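Cytochrome P450 268A2 Cyp268A2 (Mycobacterium marinum, PDB 6BLD) is a cytochrome P450, a mainly helical haem-thiolate protein that holds an iron protoporphyrin IX inside the fold with a ligand pocket beside it. Local coordinates at residues G148-V154 / R413-F419; K159-R164 / R177-A181; T265-I269 / Q381-F386. The contacts are given in a common frame with arbitrary orientation. Residues are numbered along the deposited sequence.

In the fold
All three contacts belong to the helical side of the P450 fold and meet around helix 247-278. Contact 1 runs straight on into contact 2: Val154 O lies 3.0 Å from Lys159 N, a probable hydrogen bond. Contact 1 also packs on contact 3, with Phe153 CE2 3.7 Å from Ile269 CG2. Between contacts 2 and 3, Leu161 CD2 sits 3.6 Å from Ile385 CB and Pro162 CA 3.2 Å from Gln381 OE1. The three centres lie 13 to 17 Å apart. Contact 3 alone touches the haem; in contact 2 the nearest side-chain atom of Ile163 is about 11 Å from the nearest haem atom.

Contact 1 (G148-V154 / R413-F419); sequences GGGVDFV and RSMPCTF
A type II turn from Gly148 to Val151, with Gly150 at positive phi, delivers a short strand that runs antiparallel to 413-419 and enters a helix at Phe153. Gly149 faces Thr418 (CA-CA 4.4 Å) and Asp152 faces Pro416, a non-hydrogen-bonded pair (CA-CA 4.3 Å). Hydrogen bonds from Gly150 N to Cys417 O (2.7 Å), Cys417 N to Val151 O (3.0 Å) and Phe153 N to Met415 O (2.7 Å) zip the edges. The glycine turn is a shallow hollow, and the Phe419 ring (chi1 p) lies over it, Gly149 CA 4.3 Å from the ring centroid (CH-pi). Phe153 (chi1 t), resting on helix 247-278, sets its CB 3.9 Å from Cys417 CB, takes Cys417 SG at its ring edge (sulfur-aromatic, 5.3 Å from the centroid) and meets Met415 CE at CD2 (3.6 Å); Val154 CG2 nestles 3.8 Å from Ser414 CA. This small P450 sheet joins the chain ahead of helix 153-158 to the C-terminal strand. Asp152 (chi1 t), the N-cap, takes Met415 N at OD1 (2.8 Å) and, weakly, Val154 N (3.2 Å), while water 1 links OD2 (2.6 Å) to Arg413 O (2.9 Å): one carboxylate ties the helix start to the strand's backbone.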
loop_
_atom_site.group_PDB
_atom_site.type_symbol
_atom_site.label_atom_id
_atom_site.label_comp_id
_atom_site.label_asym_id
_atom_site.label_seq_id
_atom_site.Cartn_x
_atom_site.Cartn_y
_atom_site.Cartn_z
ATOM N N GLY A 148 -26.696 -7.945 7.381
ATOM C CA GLY A 148 -27.069 -9.285 6.986
ATOM C C GLY A 148 -26.089 -9.911 6.009
ATOM O O GLY A 148 -25.224 -9.253 5.424
ATOM N N GLY A 149 -26.240 -11.222 5.833
ATOM C CA GLY A 149 -25.377 -11.948 4.928
ATOM C C GLY A 149 -25.628 -11.593 3.475
ATOM O O GLY A 149 -26.681 -11.081 3.095
ATOM N N GLY A 150 -24.627 -11.880 2.646
ATOM C CA GLY A 150 -24.686 -11.564 1.236
ATOM C C GLY A 150 -24.289 -10.150 0.878
ATOM O O GLY A 150 -24.237 -9.823 -0.315
ATOM N N VAL A 151 -24.007 -9.302 1.863
ATOM C CA VAL A 151 -23.638 -7.920 1.587
ATOM C C VAL A 151 -22.157 -7.841 1.219
ATOM O O VAL A 151 -21.365 -8.743 1.506
ATOM C CB VAL A 151 -23.972 -7.014 2.786
ATOM C CG1 VAL A 151 -22.834 -7.012 3.796
ATOM C CG2 VAL A 151 -24.293 -5.603 2.319
ATOM N N ASP A 152 -21.786 -6.743 0.564
ATOM C CA ASP A 152 -20.409 -6.549 0.126
ATOM C C ASP A 152 -19.509 -6.295 1.329
ATOM O O ASP A 152 -19.713 -5.333 2.077
ATOM C CB ASP A 152 -20.327 -5.388 -0.862
ATOM C CG ASP A 152 -18.899 -5.041 -1.238
ATOM O OD1 ASP A 152 -18.079 -5.971 -1.388
ATOM O OD2 ASP A 152 -18.596 -3.838 -1.387
ATOM N N PHE A 153 -18.507 -7.159 1.510
ATOM C CA PHE A 153 -17.602 -7.026 2.646
ATOM C C PHE A 153 -16.683 -5.819 2.503
ATOM O O PHE A 153 -16.248 -5.253 3.512
ATOM C CB PHE A 153 -16.778 -8.305 2.804
ATOM C CG PHE A 153 -15.821 -8.277 3.959
ATOM C CD1 PHE A 153 -16.279 -8.402 5.260
ATOM C CD2 PHE A 153 -14.459 -8.136 3.744
ATOM C CE1 PHE A 153 -15.397 -8.383 6.326
ATOM C CE2 PHE A 153 -13.572 -8.115 4.805
ATOM C CZ PHE A 153 -14.043 -8.238 6.098
ATOM N N VAL A 154 -16.379 -5.411 1.270
ATOM C CA VAL A 154 -15.455 -4.300 1.063
ATOM C C VAL A 154 -16.079 -2.990 1.529
ATOM O O VAL A 154 -15.470 -2.228 2.288
ATOM C CB VAL A 154 -15.026 -4.225 -0.413
ATOM C CG1 VAL A 154 -14.170 -2.989 -0.653
ATOM C CG2 VAL A 154 -14.277 -5.486 -0.815
ATOM N N ARG A 413 -12.086 -5.179 -5.601
ATOM C CA ARG A 413 -13.121 -4.171 -5.810
ATOM C C ARG A 413 -14.337 -4.440 -4.931
ATOM O O ARG A 413 -14.810 -3.549 -4.217
ATOM C CB ARG A 413 -13.520 -4.129 -7.287
ATOM C CG ARG A 413 -14.665 -3.176 -7.602
ATOM C CD ARG A 413 -14.336 -1.751 -7.182
ATOM N NE ARG A 413 -13.102 -1.271 -7.796
ATOM C CZ ARG A 413 -12.326 -0.329 -7.270
ATOM N NH1 ARG A 413 -12.656 0.235 -6.116
ATOM N NH2 ARG A 413 -11.219 0.047 -7.894
ATOM N N SER A 414 -14.854 -5.664 -4.973
ATOM C CA SER A 414 -15.995 -6.044 -4.156
ATOM C C SER A 414 -15.904 -7.530 -3.852
ATOM O O SER A 414 -15.245 -8.292 -4.564
ATOM C CB SER A 414 -17.323 -5.714 -4.850
ATOM O OG SER A 414 -17.434 -6.403 -6.080
ATOM N N MET A 415 -16.580 -7.934 -2.782
ATOM C CA MET A 415 -16.544 -9.317 -2.329
ATOM C C MET A 415 -17.673 -9.564 -1.339
ATOM O O MET A 415 -17.656 -9.019 -0.229
ATOM C CB MET A 415 -15.191 -9.639 -1.690
ATOM C CG MET A 415 -15.072 -11.050 -1.145
ATOM S SD MET A 415 -13.437 -11.366 -0.448
ATOM C CE MET A 415 -13.482 -10.333 1.014
ATOM N N PRO A 416 -18.671 -10.364 -1.702
ATOM C CA PRO A 416 -19.753 -10.659 -0.760
ATOM C C PRO A 416 -19.261 -11.529 0.386
ATOM O O PRO A 416 -18.254 -12.234 0.289
ATOM C CB PRO A 416 -20.782 -11.400 -1.621
ATOM C CG PRO A 416 -19.978 -12.001 -2.728
ATOM C CD PRO A 416 -18.856 -11.038 -2.999
ATOM N N CYS A 417 -19.990 -11.457 1.497
ATOM C CA CYS A 417 -19.668 -12.240 2.679
ATOM C C CYS A 417 -20.950 -12.792 3.281
ATOM O O CYS A 417 -21.995 -12.136 3.248
ATOM C CB CYS A 417 -18.907 -11.406 3.721
ATOM S SG CYS A 417 -19.853 -10.055 4.459
ATOM N N THR A 418 -20.863 -14.005 3.817
ATOM C CA THR A 418 -21.989 -14.678 4.443
ATOM C C THR A 418 -21.649 -15.007 5.889
ATOM O O THR A 418 -20.495 -15.294 6.220
ATOM C CB THR A 418 -22.356 -15.966 3.697
ATOM O OG1 THR A 418 -21.205 -16.815 3.617
ATOM C CG2 THR A 418 -22.848 -15.650 2.292
ATOM N N PHE A 419 -22.664 -14.961 6.746
ATOM C CA PHE A 419 -22.496 -15.303 8.154
ATOM C C PHE A 419 -23.841 -15.629 8.798
ATOM O O PHE A 419 -24.009 -15.487 10.008
ATOM C CB PHE A 419 -21.809 -14.163 8.914
ATOM C CG PHE A 419 -22.432 -12.813 8.685
ATOM C CD1 PHE A 419 -23.495 -12.384 9.463
ATOM C CD2 PHE A 419 -21.947 -11.971 7.698
ATOM C CE1 PHE A 419 -24.066 -11.143 9.256
ATOM C CE2 PHE A 419 -22.514 -10.729 7.487
ATOM C CZ PHE A 419 -23.574 -10.314 8.267
HETATM O O HOH W 1 -17.338 -2.514 -3.207
#

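Contact 2 (K159-R164 / R177-A181); sequences KELPIR and RERVA
Ile163 projects from its helix onto Ala181 and Val180, its CG1 resting 3.7 Å from Ala181 CB and 3.2 Å from Arg177 O, while CD1 reaches Val180 CG1 at 4.0 Å. It takes chi1 t and chi2 p, and its CA-to-CB bond points toward segment 177-181. The helical segments 160-164 and 177-181 cross steeply, at 111° between their N-to-C directions, with axes 9.8 Å apart; the nearest CA pair is Ile163 and Ala181, at 5.9 Å. Beside this apolar patch lies a cluster of charges. Lys159 has chi1 p and an extended remainder that carries NZ to Glu178 OE1, a 3.0 Å salt bridge, and it has another ionic partner in Glu155. Water 2 links Lys159 NZ (3.0 Å) to Glu178 O (2.6 Å). Glu178, with chi1 and chi2 both m, folds back so that its OE2 lies 2.8 Å from Glu160 OE2. These are like charges close together; Lys159 and a long bridge from Arg164 NE to Glu160 OE1 (3.6 Å) supply positive charge next to them. The CA-to-CB bond of Arg177 points toward segment 159-164, but its guanidinium is engaged by Asp168. Segment 177-181 also leans on helix 201-225 through Val180. The arrangement is that of P450 helices E and F, where the E helix of the inner bundle meets the start of the F helix, part of the F-G region on the distal side of the haem.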
loop_
_atom_site.group_PDB
_atom_site.type_symbol
_atom_site.label_atom_id
_atom_site.label_comp_id
_atom_site.label_asym_id
_atom_site.label_seq_id
_atom_site.Cartn_x
_atom_site.Cartn_y
_atom_site.Cartn_z
ATOM N N LYS A 159 -13.358 -1.122 4.055
ATOM C CA LYS A 159 -13.027 0.283 3.863
ATOM C C LYS A 159 -13.354 1.150 5.072
ATOM O O LYS A 159 -12.908 2.300 5.126
ATOM C CB LYS A 159 -13.761 0.834 2.633
ATOM C CG LYS A 159 -15.252 1.039 2.849
ATOM C CD LYS A 159 -15.798 2.160 1.978
ATOM C CE LYS A 159 -17.180 2.586 2.447
ATOM N NZ LYS A 159 -17.842 3.516 1.491
ATOM N N GLU A 160 -14.100 0.626 6.048
ATOM C CA GLU A 160 -14.624 1.469 7.118
ATOM C C GLU A 160 -13.582 1.738 8.200
ATOM O O GLU A 160 -13.409 2.884 8.629
ATOM C CB GLU A 160 -15.873 0.828 7.726
ATOM C CG GLU A 160 -17.169 1.272 7.071
ATOM C CD GLU A 160 -17.206 2.767 6.804
ATOM O OE1 GLU A 160 -17.041 3.555 7.760
ATOM O OE2 GLU A 160 -17.398 3.154 5.633
ATOM N N LEU A 161 -12.888 0.700 8.663
ATOM C CA LEU A 161 -11.927 0.880 9.748
ATOM C C LEU A 161 -10.741 1.755 9.343
ATOM O O LEU A 161 -10.325 2.608 10.137
ATOM C CB LEU A 161 -11.430 -0.472 10.269
ATOM C CG LEU A 161 -10.542 -0.363 11.513
ATOM C CD1 LEU A 161 -11.284 0.354 12.631
ATOM C CD2 LEU A 161 -10.059 -1.725 11.973
ATOM N N PRO A 162 -10.156 1.583 8.147
ATOM C CA PRO A 162 -9.051 2.483 7.768
ATOM C C PRO A 162 -9.435 3.953 7.744
ATOM O O PRO A 162 -8.670 4.786 8.246
ATOM C CB PRO A 162 -8.654 1.973 6.375
ATOM C CG PRO A 162 -9.017 0.544 6.395
ATOM C CD PRO A 162 -10.295 0.479 7.179
ATOM N N ILE A 163 -10.595 4.304 7.186
ATOM C CA ILE A 163 -10.946 5.717 7.073
ATOM C C ILE A 163 -11.306 6.293 8.438
ATOM O O ILE A 163 -10.993 7.451 8.738
ATOM C CB ILE A 163 -12.077 5.922 6.045
ATOM C CG1 ILE A 163 -12.342 7.414 5.836
ATOM C CG2 ILE A 163 -13.351 5.207 6.467
ATOM C CD1 ILE A 163 -11.157 8.180 5.281
ATOM N N ARG A 164 -11.952 5.496 9.293
ATOM C CA ARG A 164 -12.259 5.965 10.640
ATOM C C ARG A 164 -10.987 6.186 11.446
ATOM O O ARG A 164 -10.847 7.206 12.129
ATOM C CB ARG A 164 -13.178 4.970 11.347
ATOM C CG ARG A 164 -14.609 4.994 10.848
ATOM C CD ARG A 164 -15.563 4.485 11.911
ATOM N NE ARG A 164 -16.831 4.041 11.341
ATOM C CZ ARG A 164 -17.847 3.577 12.060
ATOM N NH1 ARG A 164 -17.741 3.494 13.379
ATOM N NH2 ARG A 164 -18.967 3.193 11.462
ATOM N N ARG A 177 -15.536 12.203 5.305
ATOM C CA ARG A 177 -14.793 10.976 5.580
ATOM C C ARG A 177 -14.996 9.938 4.482
ATOM O O ARG A 177 -14.026 9.360 3.979
ATOM C CB ARG A 177 -15.197 10.419 6.946
ATOM C CG ARG A 177 -14.551 11.158 8.107
ATOM C CD ARG A 177 -15.061 10.672 9.452
ATOM N NE ARG A 177 -14.475 11.430 10.555
ATOM C CZ ARG A 177 -13.891 10.881 11.616
ATOM N NH1 ARG A 177 -13.811 9.561 11.724
ATOM N NH2 ARG A 177 -13.383 11.650 12.568
ATOM N N GLU A 178 -16.248 9.689 4.092
ATOM C CA GLU A 178 -16.501 8.674 3.073
ATOM C C GLU A 178 -15.995 9.107 1.702
ATOM O O GLU A 178 -15.566 8.262 0.908
ATOM C CB GLU A 178 -17.993 8.344 3.009
ATOM C CG GLU A 178 -18.528 7.623 4.241
ATOM C CD GLU A 178 -17.792 6.326 4.536
ATOM O OE1 GLU A 178 -17.351 5.650 3.581
ATOM O OE2 GLU A 178 -17.653 5.981 5.728
ATOM N N ARG A 179 -16.030 10.409 1.406
ATOM C CA ARG A 179 -15.527 10.881 0.121
ATOM C C ARG A 179 -14.006 10.818 0.055
ATOM O O ARG A 179 -13.444 10.564 -1.017
ATOM C CB ARG A 179 -16.011 12.305 -0.147
ATOM C CG ARG A 179 -17.522 12.450 -0.187
ATOM C CD ARG A 179 -17.935 13.912 -0.218
ATOM N NE ARG A 179 -17.493 14.578 -1.439
ATOM C CZ ARG A 179 -17.735 15.855 -1.721
ATOM N NH1 ARG A 179 -18.416 16.607 -0.866
ATOM N NH2 ARG A 179 -17.296 16.380 -2.856
ATOM N N VAL A 180 -13.323 11.050 1.179
ATOM C CA VAL A 180 -11.868 10.934 1.192
ATOM C C VAL A 180 -11.449 9.487 0.963
ATOM O O VAL A 180 -10.509 9.211 0.207
ATOM C CB VAL A 180 -11.300 11.494 2.510
ATOM C CG1 VAL A 180 -9.881 10.989 2.738
ATOM C CG2 VAL A 180 -11.330 13.014 2.494
ATOM N N ALA A 181 -12.143 8.540 1.600
ATOM C CA ALA A 181 -11.844 7.128 1.380
ATOM C C ALA A 181 -12.098 6.731 -0.068
ATOM O O ALA A 181 -11.339 5.946 -0.648
ATOM C CB ALA A 181 -12.675 6.262 2.327
HETATM O O HOH W 2 -16.129 5.721 0.510
#

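Contact 3 (T265-I269 / Q381-F386); sequences TRQTI and QLRAIF. With HEM (protoporphyrin IX containing Fe), chain B.
Both segments are regular alpha-helix, 265-269 within helix 247-278 and 381-386 within helix 375-392, and they cross at -41° with axes 10.8 Å apart; the closest CA pair is Ile269 and Leu382, at 6.9 Å. No hydrogen bond joins them: the fit is made by side chains. Leu382 (chi1 m, chi2 t) is the peg. Its CD2 enters the space between Thr265, Thr268 and Ile269, lying 4.0 Å from Thr265 CG2, 4.0 Å from Thr268 CG2 and 3.8 Å from Ile269 CG1. Ile269 CG1 meets Ile385 CG2 at 4.0 Å as well. One turn on from Leu382, Phe386 (chi1 m) reaches across so that CZ comes to 3.6 Å from Ile269 O and 4.3 Å from Thr268 O, the latter at the ring edge. At the other end of the contact the haem closes the packing. Thr265 is set with chi1 m, and its OG1 lies 3.0 Å from HEM CBB; Gln381 NE2 is 3.6 Å from the same vinyl carbon, while Gln381 OE1 sits 3.8 Å from Thr265 CG2. Thr268 OG1 is hydrogen-bonded to Thr264 O within its own helix. Pro162 and Leu161 of helix 160-170 pack alongside, against Thr265 and Gln381 respectively. Here the long helix 247-278 meets the L helix beside the haem, one of the pairings within the D-E-I-L four-helix bundle that characterises the P450 fold.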
loop_
_atom_site.group_PDB
_atom_site.type_symbol
_atom_site.label_atom_id
_atom_site.label_comp_id
_atom_site.label_asym_id
_atom_site.label_seq_id
_atom_site.Cartn_x
_atom_site.Cartn_y
_atom_site.Cartn_z
ATOM N N THR A 265 -4.508 -1.001 4.059
ATOM C CA THR A 265 -5.207 -1.754 5.097
ATOM C C THR A 265 -6.535 -2.296 4.585
ATOM O O THR A 265 -6.923 -3.423 4.916
ATOM C CB THR A 265 -5.428 -0.870 6.325
ATOM O OG1 THR A 265 -4.192 -0.244 6.686
ATOM C CG2 THR A 265 -5.936 -1.697 7.502
ATOM N N ARG A 266 -7.243 -1.507 3.772
ATOM C CA ARG A 266 -8.529 -1.946 3.243
ATOM C C ARG A 266 -8.382 -3.215 2.410
ATOM O O ARG A 266 -9.202 -4.135 2.518
ATOM C CB ARG A 266 -9.160 -0.819 2.425
ATOM C CG ARG A 266 -10.107 -1.255 1.322
ATOM C CD ARG A 266 -10.539 -0.041 0.510
ATOM N NE ARG A 266 -11.533 -0.362 -0.509
ATOM C CZ ARG A 266 -12.384 0.522 -1.022
ATOM N NH1 ARG A 266 -12.362 1.783 -0.607
ATOM N NH2 ARG A 266 -13.257 0.148 -1.946
ATOM N N GLN A 267 -7.333 -3.294 1.586
ATOM C CA GLN A 267 -7.139 -4.493 0.777
ATOM C C GLN A 267 -6.676 -5.668 1.629
ATOM O O GLN A 267 -7.083 -6.811 1.390
ATOM C CB GLN A 267 -6.143 -4.223 -0.352
ATOM C CG GLN A 267 -6.519 -3.073 -1.282
ATOM C CD GLN A 267 -7.983 -3.080 -1.693
ATOM O OE1 GLN A 267 -8.569 -4.132 -1.949
ATOM N NE2 GLN A 267 -8.576 -1.895 -1.769
ATOM N N THR A 268 -5.826 -5.409 2.628
ATOM C CA THR A 268 -5.362 -6.485 3.498
ATOM C C THR A 268 -6.515 -7.112 4.274
ATOM O O THR A 268 -6.510 -8.324 4.522
ATOM C CB THR A 268 -4.290 -5.964 4.458
ATOM O OG1 THR A 268 -3.248 -5.323 3.710
ATOM C CG2 THR A 268 -3.687 -7.106 5.265
ATOM N N ILE A 269 -7.515 -6.313 4.651
ATOM C CA ILE A 269 -8.674 -6.861 5.350
ATOM C C ILE A 269 -9.487 -7.754 4.419
ATOM O O ILE A 269 -9.918 -8.848 4.806
ATOM C CB ILE A 269 -9.528 -5.722 5.940
ATOM C CG1 ILE A 269 -8.770 -5.020 7.071
ATOM C CG2 ILE A 269 -10.861 -6.257 6.445
ATOM C CD1 ILE A 269 -9.328 -3.655 7.431
ATOM N N GLN A 381 -4.894 -2.123 13.530
ATOM C CA GLN A 381 -6.192 -2.194 12.863
ATOM C C GLN A 381 -6.552 -3.630 12.498
ATOM O O GLN A 381 -7.705 -4.045 12.661
ATOM C CB GLN A 381 -6.189 -1.308 11.618
ATOM C CG GLN A 381 -6.113 0.177 11.915
ATOM C CD GLN A 381 -6.303 1.021 10.673
ATOM O OE1 GLN A 381 -7.264 0.841 9.925
ATOM N NE2 GLN A 381 -5.381 1.948 10.443
ATOM N N LEU A 382 -5.574 -4.402 12.009
ATOM C CA LEU A 382 -5.843 -5.777 11.600
ATOM C C LEU A 382 -6.126 -6.669 12.800
ATOM O O LEU A 382 -6.977 -7.560 12.728
ATOM C CB LEU A 382 -4.674 -6.330 10.786
ATOM C CG LEU A 382 -4.222 -5.457 9.615
ATOM C CD1 LEU A 382 -2.855 -5.887 9.103
ATOM C CD2 LEU A 382 -5.266 -5.473 8.507
ATOM N N ARG A 383 -5.413 -6.461 13.904
ATOM C CA ARG A 383 -5.709 -7.207 15.123
ATOM C C ARG A 383 -7.122 -6.919 15.617
ATOM O O ARG A 383 -7.830 -7.827 16.073
ATOM C CB ARG A 383 -4.681 -6.866 16.210
ATOM C CG ARG A 383 -3.270 -7.369 15.931
ATOM C CD ARG A 383 -2.397 -7.275 17.181
ATOM N NE ARG A 383 -2.496 -5.963 17.817
ATOM C CZ ARG A 383 -1.637 -4.969 17.618
ATOM N NH1 ARG A 383 -0.609 -5.131 16.797
ATOM N NH2 ARG A 383 -1.809 -3.810 18.239
ATOM N N ALA A 384 -7.552 -5.660 15.532
ATOM C CA ALA A 384 -8.849 -5.276 16.074
ATOM C C ALA A 384 -9.999 -5.751 15.195
ATOM O O ALA A 384 -11.000 -6.263 15.709
ATOM C CB ALA A 384 -8.911 -3.760 16.257
ATOM N N ILE A 385 -9.881 -5.593 13.873
ATOM C CA ILE A 385 -11.002 -5.914 12.994
ATOM C C ILE A 385 -11.191 -7.424 12.884
ATOM O O ILE A 385 -12.324 -7.916 12.810
ATOM C CB ILE A 385 -10.815 -5.255 11.614
ATOM C CG1 ILE A 385 -12.113 -5.328 10.805
ATOM C CG2 ILE A 385 -9.657 -5.884 10.845
ATOM C CD1 ILE A 385 -13.247 -4.522 11.400
ATOM N N PHE A 386 -10.096 -8.187 12.886
ATOM C CA PHE A 386 -10.225 -9.635 12.781
ATOM C C PHE A 386 -10.605 -10.266 14.112
ATOM O O PHE A 386 -11.218 -11.338 14.130
ATOM C CB PHE A 386 -8.928 -10.243 12.244
ATOM C CG PHE A 386 -8.782 -10.118 10.754
ATOM C CD1 PHE A 386 -9.568 -10.876 9.902
ATOM C CD2 PHE A 386 -7.871 -9.231 10.206
ATOM C CE1 PHE A 386 -9.443 -10.758 8.530
ATOM C CE2 PHE A 386 -7.741 -9.108 8.835
ATOM C CZ PHE A 386 -8.528 -9.872 7.996
HETATM C CHA HEM B . 5.302 3.646 3.096
HETATM C CHB HEM B . 1.580 5.443 5.644
HETATM C CHC HEM B . -0.326 0.990 6.002
HETATM C CHD HEM B . 2.930 -0.565 2.740
HETATM C C1A HEM B . 4.471 4.524 3.761
HETATM C C2A HEM B . 4.675 5.950 3.919
HETATM C C3A HEM B . 3.653 6.443 4.622
HETATM C C4A HEM B . 2.755 5.350 4.934
HETATM C CMA HEM B . 3.460 7.920 5.030
HETATM C CAA HEM B . 5.877 6.754 3.379
HETATM C CBA HEM B . 7.039 6.608 4.358
HETATM C CGA HEM B . 8.286 7.221 3.777
HETATM O O1A HEM B . 9.233 7.506 4.556
HETATM O O2A HEM B . 8.333 7.433 2.537
HETATM C C1B HEM B . 0.774 4.391 6.020
HETATM C C2B HEM B . -0.335 4.466 6.942
HETATM C C3B HEM B . -0.872 3.253 7.060
HETATM C C4B HEM B . -0.121 2.343 6.201
HETATM C CMB HEM B . -0.821 5.732 7.681
HETATM C CAB HEM B . -2.087 2.968 7.973
HETATM C CBB HEM B . -2.562 1.741 8.188
HETATM C C1C HEM B . 0.396 0.173 5.151
HETATM C C2C HEM B . 0.196 -1.251 4.951
HETATM C C3C HEM B . 1.097 -1.669 4.040
HETATM C C4C HEM B . 1.897 -0.532 3.651
HETATM C CMC HEM B . -0.896 -2.073 5.676
HETATM C CAC HEM B . 1.351 -3.079 3.457
HETATM C CBC HEM B . 0.809 -4.196 3.950
HETATM C C1D HEM B . 3.872 0.423 2.557
HETATM C C2D HEM B . 5.044 0.345 1.712
HETATM C C3D HEM B . 5.701 1.507 1.805
HETATM C C4D HEM B . 4.968 2.364 2.719
HETATM C CMD HEM B . 5.446 -0.875 0.855
HETATM C CAD HEM B . 7.016 1.874 1.078
HETATM C CBD HEM B . 8.189 1.229 1.811
HETATM C CGD HEM B . 9.488 1.515 1.103
HETATM O O1D HEM B . 10.543 1.002 1.560
HETATM O O2D HEM B . 9.474 2.250 0.083
HETATM N NA HEM B . 3.286 4.193 4.394
HETATM N NB HEM B . 0.876 3.082 5.587
HETATM N NC HEM B . 1.443 0.574 4.343
HETATM N ND HEM B . 3.859 1.666 3.156
HETATM FE FE HEM B . 2.502 2.307 4.552
#